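PDB 4O1J: carbonic anhydrase from Sordaria macrospora, which probably catalyses the reversible hydration of carbon dioxide to hydrogencarbonate, with one zinc ion bound per subunit. Local coordinates for residues A[61-66]-A[74-79]; A[80-85]-A[164-169]; A[105-110]-A[187-192]; A[147-152]-A[160-165]. One frame throughout, in Å; residues are numbered along the deposited sequence.

Overall arrangement
The four contacts run from the central sheet out to the helical rim of one alpha/beta subunit. Contacts 1 and 3 both reach the mixed sheet, with centres about 15 Å apart, and both also touch the second subunit. Contact 2, its centre about 15 Å from each of theirs, starts in the loop directly after strand 74-79 and packs on Leu109 and Cys110 of contact 3. Contacts 2 and 4 share Gln164 and Leu165 on helix 155-176; contact 4 is peripheral, its centre about 25 Å from those of contacts 1 and 3. Along the chain contact 1 closes first, contacts 2 and 3 interleave, and both segments of contact 4 fall between those of contact 3. Contacts 1 and 2 approach the zinc ion; 3 and 4 lie farther out.

Contact 1 (A[61-66]-A[74-79]); sequences CPETTI and VFVHRN
Glu63 and Arg78 meet through bent chains: Glu63 CG sits between its backbone N and carbonyl carbon (chi1 73°) and the chain turns again at chi2, while Arg78 has CG anti to the carbonyl carbon and bends at chi2 and chi3. Glu63 thereby meets the side of strand 74-79 that carries Val74, Val76 and Arg78. Its aliphatic part slides past Val74, CG reaching CG1 of that valine at 3.5 Å, and the side chain crosses that of Val76 at about a right angle, with CD 3.6 Å from Val76 CG1. Farther along, Glu63 OE1 and Arg78 NE form a long salt bridge of 3.7 Å, the two charged planes being turned 56° apart. The carbonyl oxygen of Cys61 lies over the centre of one guanidinium face, 3.3 Å from Arg78 CZ, and Pro62 CA approaches NH2 obliquely. At the other end a water joins the segments, donating to Thr64 OG1 (3.1 Å) and accepting from Val74 N (3.0 Å). Both charges have further partners. Arg78 NH1 donates to the Cys56 carbonyl, and Glu63 OE2 and Arg78 NH2 form reciprocal salt bridges with Arg78 and Glu63 of the second subunit, placing this buried charge cluster in the subunit interface. Pro62 occupies the N-cap position of the short helix 63-66, which links strands 51-56 and 74-79 in a beta-alpha-beta unit; Glu63 and Val74 pack on Trp53 of the first strand, while Phe75, pointing away from helix 63-66, meets helix 89-100.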
loop_
_atom_site.group_PDB
_atom_site.type_symbol
_atom_site.label_atom_id
_atom_site.label_comp_id
_atom_site.label_asym_id
_atom_site.label_seq_id
_atom_site.Cartn_x
_atom_site.Cartn_y
_atom_site.Cartn_z
ATOM N N CYS A 61 -22.738 7.874 6.241
ATOM C CA CYS A 61 -22.280 7.142 7.421
ATOM C C CYS A 61 -21.293 7.876 8.338
ATOM O O CYS A 61 -20.251 7.309 8.668
ATOM C CB CYS A 61 -21.629 5.832 6.976
ATOM S SG CYS A 61 -22.705 4.729 6.036
ATOM N N PRO A 62 -21.607 9.117 8.769
ATOM C CA PRO A 62 -20.683 9.766 9.713
ATOM C C PRO A 62 -20.825 9.221 11.132
ATOM O O PRO A 62 -21.820 9.481 11.803
ATOM C CB PRO A 62 -21.092 11.235 9.651
ATOM C CG PRO A 62 -22.535 11.198 9.293
ATOM C CD PRO A 62 -22.728 10.003 8.405
ATOM N N GLU A 63 -19.815 8.489 11.582
ATOM C CA GLU A 63 -19.865 7.742 12.841
ATOM C C GLU A 63 -20.333 8.567 14.046
ATOM O O GLU A 63 -21.103 8.079 14.867
ATOM C CB GLU A 63 -18.487 7.120 13.141
ATOM C CG GLU A 63 -17.410 8.098 13.585
ATOM C CD GLU A 63 -17.187 9.214 12.597
ATOM O OE1 GLU A 63 -17.141 8.919 11.385
ATOM O OE2 GLU A 63 -17.102 10.389 13.025
ATOM N N THR A 64 -19.871 9.806 14.148
ATOM C CA THR A 64 -20.096 10.595 15.346
ATOM C C THR A 64 -21.528 11.105 15.405
ATOM O O THR A 64 -22.083 11.285 16.492
ATOM C CB THR A 64 -19.114 11.772 15.422
ATOM O OG1 THR A 64 -17.779 11.279 15.251
ATOM C CG2 THR A 64 -19.199 12.453 16.767
ATOM N N THR A 65 -22.133 11.317 14.240
ATOM C CA THR A 65 -23.527 11.756 14.178
ATOM C C THR A 65 -24.492 10.605 14.450
ATOM O O THR A 65 -25.388 10.722 15.292
ATOM C CB THR A 65 -23.880 12.380 12.806
ATOM O OG1 THR A 65 -23.072 13.538 12.575
ATOM C CG2 THR A 65 -25.337 12.805 12.776
ATOM N N ILE A 66 -24.294 9.489 13.751
ATOM C CA ILE A 66 -25.232 8.377 13.820
ATOM C C ILE A 66 -25.145 7.633 15.145
ATOM O O ILE A 66 -26.089 6.948 15.536
ATOM C CB ILE A 66 -25.004 7.384 12.660
ATOM C CG1 ILE A 66 -23.615 6.747 12.763
ATOM C CG2 ILE A 66 -25.178 8.084 11.324
ATOM C CD1 ILE A 66 -23.315 5.732 11.685
ATOM N N VAL A 74 -14.724 9.248 19.426
ATOM C CA VAL A 74 -14.590 8.228 18.383
ATOM C C VAL A 74 -13.415 8.502 17.429
ATOM O O VAL A 74 -13.421 9.476 16.677
ATOM C CB VAL A 74 -15.879 8.082 17.560
ATOM C CG1 VAL A 74 -15.688 7.038 16.485
ATOM C CG2 VAL A 74 -17.049 7.705 18.455
ATOM N N PHE A 75 -12.415 7.627 17.477
ATOM C CA PHE A 75 -11.245 7.665 16.595
ATOM C C PHE A 75 -11.568 6.880 15.322
ATOM O O PHE A 75 -11.933 5.716 15.419
ATOM C CB PHE A 75 -10.048 7.053 17.327
ATOM C CG PHE A 75 -8.711 7.396 16.741
ATOM C CD1 PHE A 75 -8.189 8.678 16.854
ATOM C CD2 PHE A 75 -7.949 6.419 16.116
ATOM C CE1 PHE A 75 -6.941 8.987 16.332
ATOM C CE2 PHE A 75 -6.702 6.718 15.592
ATOM C CZ PHE A 75 -6.198 8.003 15.698
ATOM N N VAL A 76 -11.460 7.471 14.132
ATOM C CA VAL A 76 -12.022 6.762 12.977
ATOM C C VAL A 76 -11.121 6.649 11.742
ATOM O O VAL A 76 -10.346 7.548 11.413
ATOM C CB VAL A 76 -13.393 7.404 12.536
ATOM C CG1 VAL A 76 -13.748 8.586 13.409
ATOM C CG2 VAL A 76 -13.406 7.816 11.067
ATOM N N HIS A 77 -11.237 5.500 11.082
ATOM C CA HIS A 77 -10.702 5.287 9.752
ATOM C C HIS A 77 -11.858 4.946 8.817
ATOM O O HIS A 77 -12.729 4.126 9.139
ATOM C CB HIS A 77 -9.653 4.172 9.751
ATOM C CG HIS A 77 -9.181 3.783 8.382
ATOM N ND1 HIS A 77 -8.470 4.635 7.567
ATOM C CD2 HIS A 77 -9.308 2.623 7.693
ATOM C CE1 HIS A 77 -8.187 4.024 6.430
ATOM N NE2 HIS A 77 -8.684 2.801 6.484
ATOM N N ARG A 78 -11.866 5.590 7.659
ATOM C CA ARG A 78 -12.901 5.358 6.666
ATOM C C ARG A 78 -12.309 5.207 5.282
ATOM O O ARG A 78 -11.471 6.008 4.856
ATOM C CB ARG A 78 -13.929 6.491 6.657
ATOM C CG ARG A 78 -14.912 6.486 7.807
ATOM C CD ARG A 78 -16.269 6.893 7.282
ATOM N NE ARG A 78 -16.720 8.192 7.761
ATOM C CZ ARG A 78 -17.706 8.890 7.204
ATOM N NH1 ARG A 78 -18.332 8.430 6.129
ATOM N NH2 ARG A 78 -18.058 10.058 7.720
ATOM N N ASN A 79 -12.730 4.159 4.591
ATOM C CA ASN A 79 -12.316 3.965 3.208
ATOM C C ASN A 79 -13.462 3.428 2.366
ATOM O O ASN A 79 -14.585 3.289 2.849
ATOM C CB ASN A 79 -11.111 3.029 3.128
ATOM C CG ASN A 79 -11.383 1.667 3.734
ATOM O OD1 ASN A 79 -12.275 0.933 3.291
ATOM N ND2 ASN A 79 -10.588 1.303 4.732
HETATM O O HOH W 1 -15.985 11.436 17.816
#

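Contact 2 (A[80-85]-A[164-169]); sequences IANIVS and QLNVEA
Ala81 and Asn82 both take positive phi (65° and 40°), two successive residues in left-handed helical backbone conformation, in a loop that lies against one side of helix 155-176, where the nearest CA pair is Ile83 and Asn166, 7.4 Å apart. Asn166 makes the largest contribution. Its CG stands anti to the backbone N (chi1 -178°), extending the amide from the helix toward the loop, and there ND2 lies 2.9 Å from Ala81 O. Asn82 comes from the other direction, so that the two side chains slide past one another with their amide planes inclined. Their ND2 groups are 3.4 Å apart; as modelled, both are donors and do not bond to each other. A water accepts from both, from Asn82 ND2 at 3.1 Å and from Asn166 ND2 at 2.8 Å, bridging loop and helix. Apolar groups border this polar pair. Val167 CG2 comes within 4.2 Å of Asn82 ND2, and Ile83 crosses Asn166 at about a right angle, its CG1 4.0 Å from OD1. The loop has further partners: Ile83 N donates to Asn79 OD1, Ile80 O accepts from Trp134 NE1, and Leu138 of helix 136-144 packs on both Ala81 and Asn166. Asn82 touches Cys56 and Ala81 touches Cys115, two of the zinc ligands, and the nearest atom of the Asn82 side chain is about 5 Å from the zinc ion. The arrangement is thus a water-bridged asparagine pair beside a beta-class carbonic anhydrase zinc site, consistent with a second-shell position.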
loop_
_atom_site.group_PDB
_atom_site.type_symbol
_atom_site.label_atom_id
_atom_site.label_comp_id
_atom_site.label_asym_id
_atom_site.label_seq_id
_atom_site.Cartn_x
_atom_site.Cartn_y
_atom_site.Cartn_z
ATOM N N ILE A 80 -13.181 3.126 1.105
ATOM C CA ILE A 80 -14.200 2.571 0.229
ATOM C C ILE A 80 -14.661 1.194 0.706
ATOM O O ILE A 80 -13.864 0.264 0.797
ATOM C CB ILE A 80 -13.700 2.474 -1.217
ATOM C CG1 ILE A 80 -13.419 3.877 -1.755
ATOM C CG2 ILE A 80 -14.732 1.772 -2.096
ATOM C CD1 ILE A 80 -14.613 4.821 -1.681
ATOM N N ALA A 81 -15.947 1.102 1.045
ATOM C CA ALA A 81 -16.603 -0.156 1.406
ATOM C C ALA A 81 -16.051 -0.764 2.694
ATOM O O ALA A 81 -16.159 -1.975 2.896
ATOM C CB ALA A 81 -16.498 -1.163 0.258
ATOM N N ASN A 82 -15.498 0.088 3.563
ATOM C CA ASN A 82 -14.914 -0.296 4.861
ATOM C C ASN A 82 -14.119 -1.592 4.838
ATOM O O ASN A 82 -14.354 -2.492 5.645
ATOM C CB ASN A 82 -15.995 -0.394 5.949
ATOM C CG ASN A 82 -17.198 -1.230 5.532
ATOM O OD1 ASN A 82 -18.148 -0.716 4.928
ATOM N ND2 ASN A 82 -17.175 -2.517 5.873
ATOM N N ILE A 83 -13.164 -1.671 3.919
ATOM C CA ILE A 83 -12.397 -2.887 3.724
ATOM C C ILE A 83 -11.139 -2.904 4.581
ATOM O O ILE A 83 -10.343 -1.970 4.548
ATOM C CB ILE A 83 -12.015 -3.055 2.246
ATOM C CG1 ILE A 83 -13.261 -3.411 1.427
ATOM C CG2 ILE A 83 -10.928 -4.113 2.083
ATOM C CD1 ILE A 83 -13.002 -3.583 -0.055
ATOM N N VAL A 84 -10.973 -3.974 5.353
ATOM C CA VAL A 84 -9.770 -4.151 6.153
ATOM C C VAL A 84 -8.864 -5.193 5.509
ATOM O O VAL A 84 -9.128 -6.396 5.565
ATOM C CB VAL A 84 -10.092 -4.580 7.591
ATOM C CG1 VAL A 84 -8.809 -4.635 8.422
ATOM C CG2 VAL A 84 -11.110 -3.630 8.213
ATOM N N SER A 85 -7.783 -4.712 4.911
ATOM C CA SER A 85 -6.844 -5.569 4.212
ATOM C C SER A 85 -5.604 -5.797 5.073
ATOM O O SER A 85 -5.108 -4.869 5.713
ATOM C CB SER A 85 -6.469 -4.952 2.862
ATOM O OG SER A 85 -5.498 -5.732 2.192
ATOM N N GLN A 164 -22.480 -7.405 4.380
ATOM C CA GLN A 164 -22.379 -8.079 5.677
ATOM C C GLN A 164 -21.282 -9.145 5.700
ATOM O O GLN A 164 -20.559 -9.300 6.702
ATOM C CB GLN A 164 -23.713 -8.716 6.053
ATOM C CG GLN A 164 -24.864 -7.735 6.137
ATOM C CD GLN A 164 -26.176 -8.423 6.418
ATOM O OE1 GLN A 164 -26.380 -9.572 6.030
ATOM N NE2 GLN A 164 -27.072 -7.730 7.106
ATOM N N LEU A 165 -21.160 -9.881 4.596
ATOM C CA LEU A 165 -20.114 -10.888 4.489
ATOM C C LEU A 165 -18.770 -10.180 4.501
ATOM O O LEU A 165 -17.783 -10.694 5.046
ATOM C CB LEU A 165 -20.267 -11.718 3.214
ATOM C CG LEU A 165 -21.493 -12.623 3.100
ATOM C CD1 LEU A 165 -21.590 -13.193 1.696
ATOM C CD2 LEU A 165 -21.439 -13.731 4.129
ATOM N N ASN A 166 -18.748 -8.984 3.920
ATOM C CA ASN A 166 -17.543 -8.169 3.929
ATOM C C ASN A 166 -17.159 -7.744 5.345
ATOM O O ASN A 166 -15.973 -7.774 5.716
ATOM C CB ASN A 166 -17.733 -6.938 3.047
ATOM C CG ASN A 166 -16.493 -6.078 2.981
ATOM O OD1 ASN A 166 -15.432 -6.533 2.553
ATOM N ND2 ASN A 166 -16.619 -4.823 3.406
ATOM N N VAL A 167 -18.157 -7.379 6.148
ATOM C CA VAL A 167 -17.882 -7.074 7.548
ATOM C C VAL A 167 -17.304 -8.283 8.270
ATOM O O VAL A 167 -16.344 -8.160 9.034
ATOM C CB VAL A 167 -19.144 -6.615 8.300
ATOM C CG1 VAL A 167 -18.846 -6.420 9.790
ATOM C CG2 VAL A 167 -19.670 -5.340 7.698
ATOM N N GLU A 168 -17.887 -9.453 8.026
ATOM C CA GLU A 168 -17.417 -10.673 8.680
ATOM C C GLU A 168 -15.946 -10.977 8.336
ATOM O O GLU A 168 -15.126 -11.320 9.220
ATOM C CB GLU A 168 -18.324 -11.846 8.297
ATOM C CG GLU A 168 -19.667 -11.831 9.033
ATOM C CD GLU A 168 -20.692 -12.792 8.442
ATOM O OE1 GLU A 168 -20.343 -13.530 7.495
ATOM O OE2 GLU A 168 -21.851 -12.806 8.921
ATOM N N ALA A 169 -15.607 -10.815 7.058
ATOM C CA ALA A 169 -14.244 -11.082 6.608
ATOM C C ALA A 169 -13.273 -10.091 7.249
ATOM O O ALA A 169 -12.180 -10.469 7.728
ATOM C CB ALA A 169 -14.160 -11.011 5.087
HETATM O O HOH W 2 -19.202 -4.011 4.117
#

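Contact 3 (A[105-110]-A[187-192]); sequences KHIVLC and RGLEVH
His106 to Val108 pair with Glu190 to His192 as neighbouring parallel strands of the central sheet in this alpha/beta fold. Ile107 bonds through both its N and its O to strand 190-192, straddling Val191: N donates to Glu190 O (2.9 Å) and O accepts from His192 N (2.8 Å). Glu190 N donates to Lys105 O, and Leu109 N to His192 O. On the face carrying His106, Val108, Glu190 and His192, the two histidine rings meet edge to edge, the planes 33° apart, and His106 ND1 is hydrogen-bonded to His192 NE2 at 2.9 Å. Glu190 lies beside His106 and points the same way, its CB obliquely 3.7 Å from ND1. On the other side of the sheet Ile107 CD1 meets Leu189 CD2 at 3.8 Å, and Ile107 CB packs against Val191.

Outside this shell, helices 155-176 and 178-187 cover the side of Ile107 and Val191. The histidine side faces the second subunit, where Phe18 stacks on His192 and packs against His106 and Val108. Glu190 OE2 accepts a hydrogen bond from the backbone N of Glu15 in that same subunit.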
loop_
_atom_site.group_PDB
_atom_site.type_symbol
_atom_site.label_atom_id
_atom_site.label_comp_id
_atom_site.label_asym_id
_atom_site.label_seq_id
_atom_site.Cartn_x
_atom_site.Cartn_y
_atom_site.Cartn_z
ATOM N N LYS A 105 -10.833 0.838 23.774
ATOM C CA LYS A 105 -11.323 -0.384 24.390
ATOM C C LYS A 105 -12.223 -1.175 23.445
ATOM O O LYS A 105 -12.504 -2.349 23.689
ATOM C CB LYS A 105 -12.058 -0.043 25.685
ATOM C CG LYS A 105 -11.212 0.809 26.619
ATOM C CD LYS A 105 -12.019 1.395 27.757
ATOM C CE LYS A 105 -11.180 2.382 28.545
ATOM N NZ LYS A 105 -11.991 3.085 29.577
ATOM N N HIS A 106 -12.661 -0.524 22.368
ATOM C CA HIS A 106 -13.559 -1.137 21.394
ATOM C C HIS A 106 -13.144 -0.831 19.962
ATOM O O HIS A 106 -12.777 0.298 19.648
ATOM C CB HIS A 106 -14.989 -0.649 21.614
ATOM C CG HIS A 106 -15.539 -1.003 22.956
ATOM N ND1 HIS A 106 -16.027 -2.256 23.250
ATOM C CD2 HIS A 106 -15.639 -0.281 24.096
ATOM C CE1 HIS A 106 -16.424 -2.285 24.509
ATOM N NE2 HIS A 106 -16.199 -1.099 25.045
ATOM N N ILE A 107 -13.217 -1.841 19.102
ATOM C CA ILE A 107 -13.012 -1.669 17.670
ATOM C C ILE A 107 -14.279 -2.081 16.947
ATOM O O ILE A 107 -14.709 -3.221 17.037
ATOM C CB ILE A 107 -11.805 -2.492 17.143
ATOM C CG1 ILE A 107 -10.503 -1.964 17.751
ATOM C CG2 ILE A 107 -11.732 -2.441 15.620
ATOM C CD1 ILE A 107 -9.302 -2.796 17.442
ATOM N N VAL A 108 -14.869 -1.136 16.233
ATOM C CA VAL A 108 -16.142 -1.330 15.561
ATOM C C VAL A 108 -15.983 -1.325 14.049
ATOM O O VAL A 108 -15.728 -0.281 13.444
ATOM C CB VAL A 108 -17.156 -0.229 15.946
ATOM C CG1 VAL A 108 -18.488 -0.476 15.266
ATOM C CG2 VAL A 108 -17.321 -0.161 17.453
ATOM N N LEU A 109 -16.118 -2.493 13.434
ATOM C CA LEU A 109 -16.105 -2.546 11.981
ATOM C C LEU A 109 -17.540 -2.441 11.506
ATOM O O LEU A 109 -18.350 -3.347 11.735
ATOM C CB LEU A 109 -15.449 -3.828 11.465
ATOM C CG LEU A 109 -15.439 -3.925 9.940
ATOM C CD1 LEU A 109 -14.701 -2.744 9.317
ATOM C CD2 LEU A 109 -14.833 -5.235 9.497
ATOM N N CYS A 110 -17.855 -1.332 10.849
ATOM C CA CYS A 110 -19.236 -1.079 10.479
ATOM C C CYS A 110 -19.461 -1.132 8.985
ATOM O O CYS A 110 -18.946 -0.296 8.250
ATOM C CB CYS A 110 -19.687 0.280 11.003
ATOM S SG CYS A 110 -21.405 0.679 10.590
ATOM N N ARG A 187 -5.419 -6.745 27.677
ATOM C CA ARG A 187 -6.246 -5.604 28.094
ATOM C C ARG A 187 -7.739 -5.869 27.976
ATOM O O ARG A 187 -8.551 -5.062 28.420
ATOM C CB ARG A 187 -5.949 -4.359 27.260
ATOM C CG ARG A 187 -4.691 -3.602 27.572
ATOM C CD ARG A 187 -4.554 -2.505 26.540
ATOM N NE ARG A 187 -5.876 -2.124 26.053
ATOM C CZ ARG A 187 -6.106 -1.471 24.921
ATOM N NH1 ARG A 187 -5.093 -1.111 24.144
ATOM N NH2 ARG A 187 -7.351 -1.174 24.571
ATOM N N GLY A 188 -8.102 -6.966 27.326
ATOM C CA GLY A 188 -9.498 -7.258 27.089
ATOM C C GLY A 188 -10.078 -6.306 26.065
ATOM O O GLY A 188 -11.212 -5.843 26.201
ATOM N N LEU A 189 -9.289 -6.007 25.040
ATOM C CA LEU A 189 -9.772 -5.211 23.926
ATOM C C LEU A 189 -10.926 -5.960 23.277
ATOM O O LEU A 189 -10.882 -7.186 23.131
ATOM C CB LEU A 189 -8.647 -4.931 22.921
ATOM C CG LEU A 189 -9.050 -4.282 21.593
ATOM C CD1 LEU A 189 -9.738 -2.953 21.841
ATOM C CD2 LEU A 189 -7.837 -4.080 20.712
ATOM N N GLU A 190 -11.978 -5.238 22.920
ATOM C CA GLU A 190 -13.126 -5.880 22.297
ATOM C C GLU A 190 -13.273 -5.479 20.840
ATOM O O GLU A 190 -12.936 -4.361 20.459
ATOM C CB GLU A 190 -14.403 -5.565 23.075
ATOM C CG GLU A 190 -14.408 -6.161 24.473
ATOM C CD GLU A 190 -15.770 -6.092 25.135
ATOM O OE1 GLU A 190 -16.740 -6.615 24.549
ATOM O OE2 GLU A 190 -15.865 -5.520 26.242
ATOM N N VAL A 191 -13.747 -6.416 20.025
ATOM C CA VAL A 191 -13.939 -6.167 18.606
ATOM C C VAL A 191 -15.356 -6.574 18.202
ATOM O O VAL A 191 -15.829 -7.653 18.555
ATOM C CB VAL A 191 -12.903 -6.925 17.753
ATOM C CG1 VAL A 191 -13.066 -6.571 16.274
ATOM C CG2 VAL A 191 -11.490 -6.603 18.231
ATOM N N HIS A 192 -16.032 -5.698 17.467
ATOM C CA HIS A 192 -17.435 -5.879 17.124
ATOM C C HIS A 192 -17.675 -5.655 15.634
ATOM O O HIS A 192 -17.167 -4.695 15.043
ATOM C CB HIS A 192 -18.310 -4.925 17.945
ATOM C CG HIS A 192 -17.856 -4.766 19.363
ATOM N ND1 HIS A 192 -18.222 -5.638 20.367
ATOM C CD2 HIS A 192 -17.044 -3.845 19.942
ATOM C CE1 HIS A 192 -17.665 -5.259 21.504
ATOM N NE2 HIS A 192 -16.945 -4.173 21.270
#

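Contact 4 (A[147-152]-A[160-165]); sequences EELDAI and IRIAQL
Glu148 and Arg161 cross at about a right angle, each reaching from its own helix, and their carboxylate and guanidinium planes are inclined at 41°. The glutamate is extended, with CG anti to the backbone N (chi1 167°), whereas the arginine starts in the same way but bends at chi2, which turns NE toward the acid. Glu148 OE1 accepts from Arg161 NE at 2.8 Å; the donor stands above the carboxylate plane, and the bond is moderately bent. On the same guanidinium, NH1 donates to Gln164 OE1 at 2.9 Å, with that oxygen in the guanidinium plane, and Leu165 CG lies over one face toward the rim. Beside the ion pair Leu149 packs with Ile162 and Leu165. It crosses Ile162 at about a right angle, CD1 against CD1 at 3.5 Å, while its CD2 lies 3.8 Å from Arg161 CG. Ile152 CD1 packs on Arg161 CB at the same spacing, also crosswise. Helix segments 147-151 and 160-165 run roughly antiparallel, their axes 10.4 Å apart, and Leu122 of helix 116-122 contacts both Leu149 and Ile162. The contact therefore joins a partly exposed salt bridge to an apolar cluster whose centre, Leu149, Ile162 and Leu165, is buried: the aliphatic stem of Arg161 shares in the apolar packing, and two bonds, from NE and NH1, restrict how its guanidinium can rotate.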
loop_
_atom_site.group_PDB
_atom_site.type_symbol
_atom_site.label_atom_id
_atom_site.label_comp_id
_atom_site.label_asym_id
_atom_site.label_seq_id
_atom_site.Cartn_x
_atom_site.Cartn_y
_atom_site.Cartn_z
ATOM N N GLU A 147 -23.007 -18.792 -4.744
ATOM C CA GLU A 147 -24.270 -19.525 -4.675
ATOM C C GLU A 147 -25.316 -18.781 -3.858
ATOM O O GLU A 147 -26.455 -18.616 -4.302
ATOM C CB GLU A 147 -24.071 -20.920 -4.090
ATOM C CG GLU A 147 -23.263 -21.857 -4.964
ATOM C CD GLU A 147 -23.231 -23.272 -4.408
ATOM O OE1 GLU A 147 -24.322 -23.858 -4.205
ATOM O OE2 GLU A 147 -22.116 -23.793 -4.169
ATOM N N GLU A 148 -24.929 -18.349 -2.659
ATOM C CA GLU A 148 -25.846 -17.657 -1.762
ATOM C C GLU A 148 -26.242 -16.304 -2.326
ATOM O O GLU A 148 -27.416 -15.920 -2.294
ATOM C CB GLU A 148 -25.229 -17.463 -0.380
ATOM C CG GLU A 148 -26.004 -16.474 0.478
ATOM C CD GLU A 148 -25.365 -16.239 1.828
ATOM O OE1 GLU A 148 -26.018 -15.606 2.690
ATOM O OE2 GLU A 148 -24.214 -16.692 2.025
ATOM N N LEU A 149 -25.255 -15.581 -2.841
ATOM C CA LEU A 149 -25.502 -14.245 -3.348
ATOM C C LEU A 149 -26.394 -14.267 -4.583
ATOM O O LEU A 149 -27.305 -13.446 -4.709
ATOM C CB LEU A 149 -24.183 -13.543 -3.653
ATOM C CG LEU A 149 -23.292 -13.205 -2.451
ATOM C CD1 LEU A 149 -21.987 -12.598 -2.924
ATOM C CD2 LEU A 149 -23.997 -12.256 -1.484
ATOM N N ASP A 150 -26.144 -15.204 -5.490
ATOM C CA ASP A 150 -26.919 -15.272 -6.725
ATOM C C ASP A 150 -28.376 -15.699 -6.501
ATOM O O ASP A 150 -29.264 -15.333 -7.276
ATOM C CB ASP A 150 -26.247 -16.223 -7.723
ATOM C CG ASP A 150 -24.931 -15.674 -8.262
ATOM O OD1 ASP A 150 -24.156 -16.454 -8.855
ATOM O OD2 ASP A 150 -24.666 -14.467 -8.087
ATOM N N ALA A 151 -28.627 -16.448 -5.432
ATOM C CA ALA A 151 -29.968 -16.963 -5.174
ATOM C C ALA A 151 -30.903 -15.875 -4.646
ATOM O O ALA A 151 -32.123 -16.040 -4.641
ATOM C CB ALA A 151 -29.908 -18.123 -4.199
ATOM N N ILE A 152 -30.330 -14.748 -4.238
ATOM C CA ILE A 152 -31.126 -13.663 -3.696
ATOM C C ILE A 152 -31.780 -12.907 -4.846
ATOM O O ILE A 152 -31.096 -12.349 -5.701
ATOM C CB ILE A 152 -30.266 -12.697 -2.856
ATOM C CG1 ILE A 152 -29.584 -13.439 -1.704
ATOM C CG2 ILE A 152 -31.099 -11.530 -2.344
ATOM C CD1 ILE A 152 -28.457 -12.641 -1.064
ATOM N N ILE A 160 -26.806 -5.795 0.342
ATOM C CA ILE A 160 -26.742 -5.819 1.800
ATOM C C ILE A 160 -25.993 -7.069 2.261
ATOM O O ILE A 160 -25.105 -6.998 3.123
ATOM C CB ILE A 160 -28.163 -5.793 2.440
ATOM C CG1 ILE A 160 -28.809 -4.416 2.282
ATOM C CG2 ILE A 160 -28.106 -6.143 3.920
ATOM C CD1 ILE A 160 -30.242 -4.363 2.745
ATOM N N ARG A 161 -26.319 -8.207 1.654
ATOM C CA ARG A 161 -25.705 -9.462 2.068
ATOM C C ARG A 161 -24.196 -9.465 1.821
ATOM O O ARG A 161 -23.411 -9.799 2.720
ATOM C CB ARG A 161 -26.353 -10.640 1.353
ATOM C CG ARG A 161 -25.861 -11.970 1.863
ATOM C CD ARG A 161 -26.082 -12.043 3.367
ATOM N NE ARG A 161 -25.441 -13.209 3.964
ATOM C CZ ARG A 161 -25.096 -13.299 5.247
ATOM N NH1 ARG A 161 -25.310 -12.279 6.069
ATOM N NH2 ARG A 161 -24.512 -14.405 5.701
ATOM N N ILE A 162 -23.783 -9.069 0.619
ATOM C CA ILE A 162 -22.356 -9.052 0.325
ATOM C C ILE A 162 -21.647 -8.040 1.232
ATOM O O ILE A 162 -20.507 -8.279 1.644
ATOM C CB ILE A 162 -22.077 -8.756 -1.185
ATOM C CG1 ILE A 162 -20.596 -8.937 -1.515
ATOM C CG2 ILE A 162 -22.447 -7.348 -1.552
ATOM C CD1 ILE A 162 -20.055 -10.296 -1.218
ATOM N N ALA A 163 -22.340 -6.967 1.626
ATOM C CA ALA A 163 -21.733 -5.992 2.541
ATOM C C ALA A 163 -21.531 -6.574 3.949
ATOM O O ALA A 163 -20.510 -6.301 4.614
ATOM C CB ALA A 163 -22.572 -4.738 2.600
ATOM N N GLN A 164 -22.480 -7.405 4.380
ATOM C CA GLN A 164 -22.379 -8.079 5.677
ATOM C C GLN A 164 -21.282 -9.145 5.700
ATOM O O GLN A 164 -20.559 -9.300 6.702
ATOM C CB GLN A 164 -23.713 -8.716 6.053
ATOM C CG GLN A 164 -24.864 -7.735 6.137
ATOM C CD GLN A 164 -26.176 -8.423 6.418
ATOM O OE1 GLN A 164 -26.380 -9.572 6.030
ATOM N NE2 GLN A 164 -27.072 -7.730 7.106
ATOM N N LEU A 165 -21.160 -9.881 4.596
ATOM C CA LEU A 165 -20.114 -10.888 4.489
ATOM C C LEU A 165 -18.770 -10.180 4.501
ATOM O O LEU A 165 -17.783 -10.694 5.046
ATOM C CB LEU A 165 -20.267 -11.718 3.214
ATOM C CG LEU A 165 -21.493 -12.623 3.100
ATOM C CD1 LEU A 165 -21.590 -13.193 1.696
ATOM C CD2 LEU A 165 -21.439 -13.731 4.129
#